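Local coordinates for protein alpha-glucosidase (Pseudoalteromonas sp. K8, PDB 5HQA) that hydrolyses alpha-glucosidic linkages as a chloride-activated glycoside hydrolase of family 97, with calcium in its acarbose-binding pocket, at residues T31-H45 / I123-N135. Residues are numbered along the deposited sequence; the frame is centred on the assembly and turned at random.
Sequences TVINNSALGFEFKQH and IEITKELTEFAVN
The Phe42 ring takes the backbone oxygen of Glu124 at its edge, in plane, while Ile123 CD1 and Ile125 CG1 come in obliquely, both nearest Phe42 CE1, the former at 3.7 Å. Lys127 O likewise lies near the plane of the Phe40 ring, at its edge, and Ile125 CD1 approaches Phe40 CD1 and CE1 obliquely. Beside Phe40, Glu128 runs in the same direction, its carboxylate turned 60° from the ring; Phe224 meets that ring edge-to-face.

At the far end the side chains of Asn34 and Asn135 cross at about a right angle, their amide planes turned 60° from each other. Asn34 ND2 donates to Asn135 OD1 (3.1 Å), arriving above the carbonyl plane. With CG anti to the backbone N (chi1 -167°), Asn135 sends its amide across to 31-45, where its ND2 gives Thr31 O a 2.9 Å bond that lies in its own amide plane. An alanine in place of Asn135 would probably leave Thr31 O and Asn34 ND2 without these mates and the Asn34 amide freer to turn.

Between these ends, side chains replace part of the regular ladder. Ser36 OG accepts from Ala133 N at 2.9 Å and donates to Asn34 O, and Glu131 OE1 is met from above its carboxylate plane by Ala37 N at 2.9 Å. Nearer the phenylalanines, a classic bulge brings Thr126 N and Lys127 N to Glu41 O from the same face of its carbonyl plane.

This antiparallel pairing joins strands 30-42 and 122-134 of the N-terminal domain, away from the calcium and glycan sites. The phenylalanines pack mainly on Ile123 and Ile125, with the long Lys43-Glu124 salt bridge beyond them; asparagine amides bond at the other end, and polar side chains between keep backbone N-H groups bonded where the strand pairing is irregular.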
loop_
_atom_site.group_PDB
_atom_site.type_symbol
_atom_site.label_atom_id
_atom_site.label_comp_id
_atom_site.label_asym_id
_atom_site.label_seq_id
_atom_site.Cartn_x
_atom_site.Cartn_y
_atom_site.Cartn_z
ATOM N N THR A 31 -1.117 -23.552 -19.365
ATOM C CA THR A 31 -0.302 -23.492 -18.156
ATOM C C THR A 31 0.383 -22.135 -18.045
ATOM O O THR A 31 1.079 -21.706 -18.969
ATOM C CB THR A 31 0.752 -24.601 -18.176
ATOM O OG1 THR A 31 0.113 -25.863 -18.376
ATOM C CG2 THR A 31 1.530 -24.632 -16.862
ATOM N N VAL A 32 0.186 -21.454 -16.916
ATOM C CA VAL A 32 0.898 -20.217 -16.648
ATOM C C VAL A 32 1.915 -20.371 -15.526
ATOM O O VAL A 32 2.936 -19.673 -15.537
ATOM C CB VAL A 32 -0.071 -19.048 -16.355
ATOM C CG1 VAL A 32 -0.854 -18.712 -17.606
ATOM C CG2 VAL A 32 -1.031 -19.389 -15.225
ATOM N N ILE A 33 1.685 -21.284 -14.585
ATOM C CA ILE A 33 2.635 -21.614 -13.529
ATOM C C ILE A 33 2.959 -23.099 -13.663
ATOM O O ILE A 33 2.067 -23.948 -13.526
ATOM C CB ILE A 33 2.076 -21.294 -12.129
ATOM C CG1 ILE A 33 1.767 -19.790 -11.982
ATOM C CG2 ILE A 33 3.039 -21.773 -11.026
ATOM C CD1 ILE A 33 2.986 -18.894 -12.025
ATOM N N ASN A 34 4.222 -23.408 -13.967
ATOM C CA ASN A 34 4.671 -24.785 -14.083
ATOM C C ASN A 34 4.802 -25.401 -12.694
ATOM O O ASN A 34 4.643 -24.724 -11.677
ATOM C CB ASN A 34 6.006 -24.842 -14.821
ATOM C CG ASN A 34 5.873 -24.530 -16.304
ATOM O OD1 ASN A 34 4.836 -24.778 -16.912
ATOM N ND2 ASN A 34 6.931 -23.994 -16.891
ATOM N N ASN A 35 5.115 -26.702 -12.651
ATOM C CA ASN A 35 5.374 -27.402 -11.393
ATOM C C ASN A 35 6.231 -26.550 -10.470
ATOM O O ASN A 35 7.351 -26.167 -10.823
ATOM C CB ASN A 35 6.089 -28.732 -11.649
ATOM C CG ASN A 35 5.243 -29.719 -12.403
ATOM O OD1 ASN A 35 4.029 -29.788 -12.217
ATOM N ND2 ASN A 35 5.887 -30.499 -13.266
ATOM N N SER A 36 5.702 -26.260 -9.282
ATOM C CA SER A 36 6.335 -25.366 -8.322
ATOM C C SER A 36 6.390 -26.058 -6.969
ATOM O O SER A 36 5.363 -26.534 -6.481
ATOM C CB SER A 36 5.551 -24.055 -8.217
ATOM O OG SER A 36 5.502 -23.388 -9.469
ATOM N N ALA A 37 7.577 -26.092 -6.360
ATOM C CA ALA A 37 7.812 -26.868 -5.147
ATOM C C ALA A 37 7.111 -26.257 -3.926
ATOM O O ALA A 37 6.798 -25.064 -3.879
ATOM C CB ALA A 37 9.314 -26.978 -4.872
ATOM N N LEU A 38 6.889 -27.113 -2.918
ATOM C CA LEU A 38 6.330 -26.749 -1.623
ATOM C C LEU A 38 7.168 -27.393 -0.527
ATOM O O LEU A 38 7.674 -28.505 -0.708
ATOM C CB LEU A 38 4.881 -27.235 -1.487
ATOM C CG LEU A 38 3.923 -26.716 -2.560
ATOM C CD1 LEU A 38 2.629 -27.519 -2.547
ATOM C CD2 LEU A 38 3.647 -25.241 -2.351
ATOM N N GLY A 39 7.315 -26.712 0.610
ATOM C CA GLY A 39 7.978 -27.324 1.750
ATOM C C GLY A 39 8.776 -26.331 2.581
ATOM O O GLY A 39 8.679 -25.119 2.397
ATOM N N PHE A 40 9.564 -26.887 3.514
ATOM C CA PHE A 40 10.347 -26.119 4.480
ATOM C C PHE A 40 11.677 -26.802 4.767
ATOM O O PHE A 40 11.774 -28.032 4.771
ATOM C CB PHE A 40 9.654 -25.974 5.847
ATOM C CG PHE A 40 8.329 -25.281 5.802
ATOM C CD1 PHE A 40 8.256 -23.897 5.773
ATOM C CD2 PHE A 40 7.157 -26.012 5.826
ATOM C CE1 PHE A 40 7.018 -23.253 5.745
ATOM C CE2 PHE A 40 5.913 -25.376 5.795
ATOM C CZ PHE A 40 5.847 -23.999 5.754
ATOM N N GLU A 41 12.689 -25.980 5.063
ATOM C CA GLU A 41 13.888 -26.404 5.774
ATOM C C GLU A 41 13.973 -25.645 7.093
ATOM O O GLU A 41 13.556 -24.484 7.183
ATOM C CB GLU A 41 15.157 -26.165 4.940
ATOM C CG GLU A 41 15.186 -27.020 3.691
ATOM C CD GLU A 41 16.438 -26.831 2.858
ATOM O OE1 GLU A 41 17.323 -26.043 3.258
ATOM O OE2 GLU A 41 16.537 -27.481 1.797
ATOM N N PHE A 42 14.524 -26.310 8.114
ATOM C CA PHE A 42 14.619 -25.785 9.470
ATOM C C PHE A 42 16.072 -25.799 9.911
ATOM O O PHE A 42 16.902 -26.514 9.348
ATOM C CB PHE A 42 13.798 -26.615 10.466
ATOM C CG PHE A 42 12.374 -26.831 10.051
ATOM C CD1 PHE A 42 11.413 -25.871 10.312
ATOM C CD2 PHE A 42 11.995 -28.005 9.415
ATOM C CE1 PHE A 42 10.090 -26.075 9.934
ATOM C CE2 PHE A 42 10.675 -28.214 9.029
ATOM C CZ PHE A 42 9.724 -27.247 9.292
ATOM N N LYS A 43 16.368 -25.015 10.947
ATOM C CA LYS A 43 17.731 -24.980 11.460
ATOM C C LYS A 43 18.136 -26.339 12.008
ATOM O O LYS A 43 19.237 -26.833 11.732
ATOM C CB LYS A 43 17.869 -23.908 12.538
ATOM C CG LYS A 43 19.240 -23.901 13.184
ATOM C CD LYS A 43 19.364 -22.801 14.215
ATOM C CE LYS A 43 20.637 -22.976 15.014
ATOM N NZ LYS A 43 20.584 -22.160 16.254
ATOM N N GLN A 44 17.254 -26.963 12.777
ATOM C CA GLN A 44 17.568 -28.227 13.425
ATOM C C GLN A 44 16.600 -29.338 13.059
ATOM O O GLN A 44 17.025 -30.471 12.823
ATOM C CB GLN A 44 17.598 -28.030 14.951
ATOM C CG GLN A 44 17.941 -29.282 15.733
ATOM C CD GLN A 44 19.295 -29.874 15.350
ATOM O OE1 GLN A 44 20.285 -29.152 15.195
ATOM N NE2 GLN A 44 19.338 -31.200 15.191
ATOM N N HIS A 45 15.310 -29.045 12.999
ATOM C CA HIS A 45 14.324 -30.044 12.622
ATOM C C HIS A 45 14.629 -30.607 11.234
ATOM O O HIS A 45 15.195 -29.925 10.374
ATOM C CB HIS A 45 12.931 -29.412 12.645
ATOM C CG HIS A 45 11.820 -30.404 12.746
ATOM N ND1 HIS A 45 11.335 -31.090 11.652
ATOM C CD2 HIS A 45 11.097 -30.827 13.811
ATOM C CE1 HIS A 45 10.357 -31.892 12.040
ATOM N NE2 HIS A 45 10.197 -31.754 13.345
ATOM N N ILE A 123 10.831 -24.474 16.809
ATOM C CA ILE A 123 11.463 -24.647 15.511
ATOM C C ILE A 123 11.834 -23.286 14.951
ATOM O O ILE A 123 11.292 -22.247 15.337
ATOM C CB ILE A 123 10.582 -25.438 14.520
ATOM C CG1 ILE A 123 9.242 -24.754 14.309
ATOM C CG2 ILE A 123 10.359 -26.858 15.017
ATOM C CD1 ILE A 123 9.149 -24.104 12.980
ATOM N N GLU A 124 12.804 -23.305 14.047
ATOM C CA GLU A 124 13.259 -22.103 13.362
ATOM C C GLU A 124 13.323 -22.422 11.878
ATOM O O GLU A 124 14.169 -23.213 11.446
ATOM C CB GLU A 124 14.614 -21.646 13.897
ATOM C CG GLU A 124 14.575 -21.308 15.376
ATOM C CD GLU A 124 15.910 -20.832 15.899
ATOM O OE1 GLU A 124 16.007 -19.652 16.301
ATOM O OE2 GLU A 124 16.866 -21.631 15.899
ATOM N N ILE A 125 12.415 -21.829 11.106
ATOM C CA ILE A 125 12.447 -22.005 9.664
ATOM C C ILE A 125 13.651 -21.262 9.104
ATOM O O ILE A 125 13.855 -20.074 9.388
ATOM C CB ILE A 125 11.148 -21.496 9.029
ATOM C CG1 ILE A 125 9.950 -22.298 9.529
ATOM C CG2 ILE A 125 11.239 -21.522 7.489
ATOM C CD1 ILE A 125 8.642 -21.649 9.158
ATOM N N THR A 126 14.461 -21.966 8.309
ATOM C CA THR A 126 15.567 -21.343 7.605
ATOM C C THR A 126 15.304 -21.178 6.120
ATOM O O THR A 126 15.964 -20.353 5.484
ATOM C CB THR A 126 16.853 -22.155 7.797
ATOM O OG1 THR A 126 16.606 -23.515 7.424
ATOM C CG2 THR A 126 17.291 -22.107 9.260
ATOM N N LYS A 127 14.360 -21.930 5.556
ATOM C CA LYS A 127 13.986 -21.729 4.162
ATOM C C LYS A 127 12.562 -22.213 3.963
ATOM O O LYS A 127 12.200 -23.292 4.439
ATOM C CB LYS A 127 14.935 -22.467 3.207
ATOM C CG LYS A 127 14.745 -22.073 1.744
ATOM C CD LYS A 127 15.854 -22.615 0.858
ATOM C CE LYS A 127 17.216 -22.148 1.349
ATOM N NZ LYS A 127 17.379 -20.674 1.289
ATOM N N GLU A 128 11.759 -21.413 3.275
ATOM C CA GLU A 128 10.484 -21.866 2.741
ATOM C C GLU A 128 10.719 -22.230 1.277
ATOM O O GLU A 128 11.220 -21.403 0.508
ATOM C CB GLU A 128 9.407 -20.787 2.883
ATOM C CG GLU A 128 8.049 -21.264 2.394
ATOM C CD GLU A 128 6.951 -20.225 2.542
ATOM O OE1 GLU A 128 6.969 -19.462 3.539
ATOM O OE2 GLU A 128 6.059 -20.184 1.660
ATOM N N LEU A 129 10.394 -23.469 0.902
ATOM C CA LEU A 129 10.737 -23.983 -0.422
ATOM C C LEU A 129 9.739 -23.580 -1.504
ATOM O O LEU A 129 9.974 -23.888 -2.679
ATOM C CB LEU A 129 10.856 -25.509 -0.376
ATOM C CG LEU A 129 11.934 -26.034 0.581
ATOM C CD1 LEU A 129 11.959 -27.559 0.570
ATOM C CD2 LEU A 129 13.309 -25.473 0.214
ATOM N N THR A 130 8.644 -22.913 -1.130
ATOM C CA THR A 130 7.621 -22.450 -2.060
ATOM C C THR A 130 8.226 -21.813 -3.301
ATOM O O THR A 130 9.062 -20.909 -3.205
ATOM C CB THR A 130 6.741 -21.421 -1.358
ATOM O OG1 THR A 130 6.258 -21.982 -0.137
ATOM C CG2 THR A 130 5.565 -20.989 -2.269
ATOM N N GLU A 131 7.768 -22.259 -4.467
ATOM C CA GLU A 131 8.181 -21.671 -5.731
ATOM C C GLU A 131 6.972 -21.131 -6.485
ATOM O O GLU A 131 5.820 -21.497 -6.218
ATOM C CB GLU A 131 8.921 -22.689 -6.620
ATOM C CG GLU A 131 10.258 -23.175 -6.053
ATOM C CD GLU A 131 10.794 -24.395 -6.796
ATOM O OE1 GLU A 131 10.016 -25.038 -7.556
ATOM O OE2 GLU A 131 11.992 -24.726 -6.616
ATOM N N PHE A 132 7.270 -20.243 -7.436
ATOM C CA PHE A 132 6.336 -19.761 -8.453
ATOM C C PHE A 132 7.096 -19.916 -9.768
ATOM O O PHE A 132 7.861 -19.026 -10.152
ATOM C CB PHE A 132 5.925 -18.305 -8.191
ATOM C CG PHE A 132 5.444 -18.054 -6.781
ATOM C CD1 PHE A 132 6.344 -17.789 -5.764
ATOM C CD2 PHE A 132 4.088 -18.095 -6.475
ATOM C CE1 PHE A 132 5.903 -17.564 -4.468
ATOM C CE2 PHE A 132 3.643 -17.870 -5.190
ATOM C CZ PHE A 132 4.552 -17.606 -4.181
ATOM N N ALA A 133 6.939 -21.057 -10.434
ATOM C CA ALA A 133 7.675 -21.333 -11.667
ATOM C C ALA A 133 6.857 -20.817 -12.846
ATOM O O ALA A 133 5.852 -21.426 -13.236
ATOM C CB ALA A 133 7.977 -22.823 -11.807
ATOM N N VAL A 134 7.289 -19.703 -13.423
ATOM C CA VAL A 134 6.531 -19.063 -14.493
ATOM C C VAL A 134 6.806 -19.771 -15.812
ATOM O O VAL A 134 7.967 -19.935 -16.220
ATOM C CB VAL A 134 6.878 -17.571 -14.588
ATOM C CG1 VAL A 134 6.100 -16.924 -15.731
ATOM C CG2 VAL A 134 6.573 -16.889 -13.275
ATOM N N ASN A 135 5.736 -20.172 -16.491
ATOM C CA ASN A 135 5.856 -20.812 -17.792
ATOM C C ASN A 135 6.201 -19.775 -18.859
ATOM O O ASN A 135 5.688 -18.652 -18.836
ATOM C CB ASN A 135 4.547 -21.516 -18.138
ATOM C CG ASN A 135 4.695 -22.451 -19.306
ATOM O OD1 ASN A 135 5.784 -22.961 -19.573
ATOM N ND2 ASN A 135 3.610 -22.679 -20.016
HETATM O O HOH W 1 3.045 -17.899 -17.984
HETATM O O HOH W 2 10.044 -26.892 -9.377
HETATM O O HOH W 3 17.864 -24.060 5.139
HETATM O O HOH W 4 18.581 -21.847 18.151
#